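Local structure of STU0660 (Streptococcus thermophilus, 3ZTH) at residues Q22-N27 with G242-D247. The protein is a large Csn2-type CRISPR-associated protein that binds magnesium and probably double-stranded DNA in bacterial immunity against foreign genetic elements. Numbering follows the deposited sequence.
Sequences QIVGQN and GYLKID
The end of strand 20-24 faces an irregular loop at 242-247, with the CA atoms of Gln22 and Leu244 7.4 Å apart and side chains bridging the gap. Gln22 does most of the work. Its CG lies anti to the carbonyl carbon (chi1 -60°), and the chain then runs extended (chi2 176°), which carries the amide to the loop backbone. There the amide grips both polar backbone atoms of Lys245. OE1 of Gln22 accepts from N of Lys245 at 3.1 Å, on a lone pair and nearly straight. NE2 of Gln22 donates to O of Lys245 at 2.6 Å, with that oxygen in the amide plane. The two bonds fix the rotation of the amide. A water donates to Gln22 OE1 and to the backbone O of Tyr243, so OE1 has two donors. CD1 of Leu244 lies over the face of this amide, 3.4 Å from CD of Gln22. The same methyl meets CG2 of Val24 at 3.8 Å, and the side chains of Gln22 and Val24 each cross that of Leu244 obliquely. The contact is buried. On the loop, the ring of Tyr243 leads away from the strand, and its OH bonds to Ile210 O. A glutamine amide pairing with both backbone polar groups of one residue here ties a central parallel strand of the P-loop NTPase-like core to the loop after strand 232-237, next to the magnesium site of Gln26 and Asp240.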
loop_
_atom_site.group_PDB
_atom_site.type_symbol
_atom_site.label_atom_id
_atom_site.label_comp_id
_atom_site.label_asym_id
_atom_site.label_seq_id
_atom_site.Cartn_x
_atom_site.Cartn_y
_atom_site.Cartn_z
ATOM N N GLN A 22 16.271 39.838 -5.538
ATOM C CA GLN A 22 15.971 39.983 -4.111
ATOM C C GLN A 22 14.584 40.584 -3.888
ATOM O O GLN A 22 14.259 41.656 -4.401
ATOM C CB GLN A 22 17.027 40.852 -3.426
ATOM C CG GLN A 22 18.446 40.287 -3.511
ATOM C CD GLN A 22 19.484 41.213 -2.901
ATOM O OE1 GLN A 22 19.720 41.203 -1.688
ATOM N NE2 GLN A 22 20.100 42.032 -3.743
ATOM N N ILE A 23 13.762 39.875 -3.129
ATOM C CA ILE A 23 12.412 40.321 -2.836
ATOM C C ILE A 23 12.386 40.765 -1.387
ATOM O O ILE A 23 12.647 39.979 -0.479
ATOM C CB ILE A 23 11.392 39.185 -3.085
ATOM C CG1 ILE A 23 11.320 38.894 -4.584
ATOM C CG2 ILE A 23 10.006 39.582 -2.572
ATOM C CD1 ILE A 23 10.477 37.709 -4.937
ATOM N N VAL A 24 12.073 42.038 -1.185
ATOM C CA VAL A 24 12.052 42.639 0.143
ATOM C C VAL A 24 10.753 43.424 0.328
ATOM O O VAL A 24 9.953 43.521 -0.598
ATOM C CB VAL A 24 13.259 43.586 0.282
ATOM C CG1 VAL A 24 13.147 44.385 1.530
ATOM C CG2 VAL A 24 14.554 42.786 0.303
ATOM N N GLY A 25 10.535 43.986 1.510
ATOM C CA GLY A 25 9.316 44.745 1.715
ATOM C C GLY A 25 8.636 44.446 3.034
ATOM O O GLY A 25 8.926 43.440 3.680
ATOM N N GLN A 26 7.717 45.319 3.432
ATOM C CA GLN A 26 7.020 45.149 4.694
ATOM C C GLN A 26 5.748 44.336 4.564
ATOM O O GLN A 26 5.166 43.937 5.566
ATOM C CB GLN A 26 6.719 46.514 5.316
ATOM C CG GLN A 26 7.977 47.288 5.674
ATOM C CD GLN A 26 8.952 46.445 6.492
ATOM O OE1 GLN A 26 8.683 46.115 7.645
ATOM N NE2 GLN A 26 10.082 46.084 5.887
ATOM N N ASN A 27 5.321 44.077 3.332
ATOM C CA ASN A 27 4.110 43.297 3.103
ATOM C C ASN A 27 4.463 41.806 3.128
ATOM O O ASN A 27 4.467 41.128 2.093
ATOM C CB ASN A 27 3.507 43.666 1.751
ATOM C CG ASN A 27 2.101 43.133 1.580
ATOM O OD1 ASN A 27 1.730 42.112 2.173
ATOM N ND2 ASN A 27 1.314 43.809 0.755
ATOM N N GLY A 242 20.422 44.343 7.379
ATOM C CA GLY A 242 21.712 43.678 7.309
ATOM C C GLY A 242 21.973 42.546 6.328
ATOM O O GLY A 242 23.047 41.948 6.398
ATOM N N TYR A 243 21.038 42.246 5.425
ATOM C CA TYR A 243 21.250 41.162 4.462
ATOM C C TYR A 243 21.095 41.536 2.987
ATOM O O TYR A 243 21.735 40.945 2.117
ATOM C CB TYR A 243 20.344 39.977 4.799
ATOM C CG TYR A 243 20.753 39.319 6.095
ATOM C CD1 TYR A 243 20.320 39.820 7.323
ATOM C CD2 TYR A 243 21.650 38.256 6.097
ATOM C CE1 TYR A 243 20.774 39.283 8.512
ATOM C CE2 TYR A 243 22.114 37.711 7.280
ATOM C CZ TYR A 243 21.674 38.226 8.485
ATOM O OH TYR A 243 22.133 37.686 9.665
ATOM N N LEU A 244 20.245 42.518 2.710
ATOM C CA LEU A 244 20.034 42.972 1.343
ATOM C C LEU A 244 21.342 43.547 0.786
ATOM O O LEU A 244 21.967 44.394 1.416
ATOM C CB LEU A 244 18.951 44.048 1.328
ATOM C CG LEU A 244 18.585 44.671 -0.014
ATOM C CD1 LEU A 244 18.004 43.599 -0.939
ATOM C CD2 LEU A 244 17.589 45.809 0.218
ATOM N N LYS A 245 21.759 43.077 -0.388
ATOM C CA LYS A 245 22.991 43.561 -1.016
ATOM C C LYS A 245 22.637 44.333 -2.280
ATOM O O LYS A 245 21.990 43.790 -3.175
ATOM C CB LYS A 245 23.912 42.389 -1.397
ATOM C CG LYS A 245 24.318 41.485 -0.246
ATOM C CD LYS A 245 25.084 42.256 0.827
ATOM C CE LYS A 245 25.323 41.392 2.063
ATOM N NZ LYS A 245 26.025 42.127 3.164
ATOM N N ILE A 246 23.060 45.588 -2.357
ATOM C CA ILE A 246 22.783 46.412 -3.528
ATOM C C ILE A 246 24.055 46.855 -4.248
ATOM O O ILE A 246 24.975 47.374 -3.619
ATOM C CB ILE A 246 21.979 47.683 -3.145
ATOM C CG1 ILE A 246 20.574 47.291 -2.684
ATOM C CG2 ILE A 246 21.906 48.640 -4.322
ATOM C CD1 ILE A 246 19.708 48.466 -2.290
ATOM N N ASP A 247 24.107 46.624 -5.559
ATOM C CA ASP A 247 25.239 47.052 -6.386
ATOM C C ASP A 247 24.694 47.428 -7.763
ATOM O O ASP A 247 23.498 47.274 -8.016
ATOM C CB ASP A 247 26.322 45.962 -6.508
ATOM C CG ASP A 247 25.823 44.694 -7.187
ATOM O OD1 ASP A 247 25.150 44.790 -8.236
ATOM O OD2 ASP A 247 26.124 43.590 -6.677
HETATM O O HOH W 1 20.751 39.516 0.315
#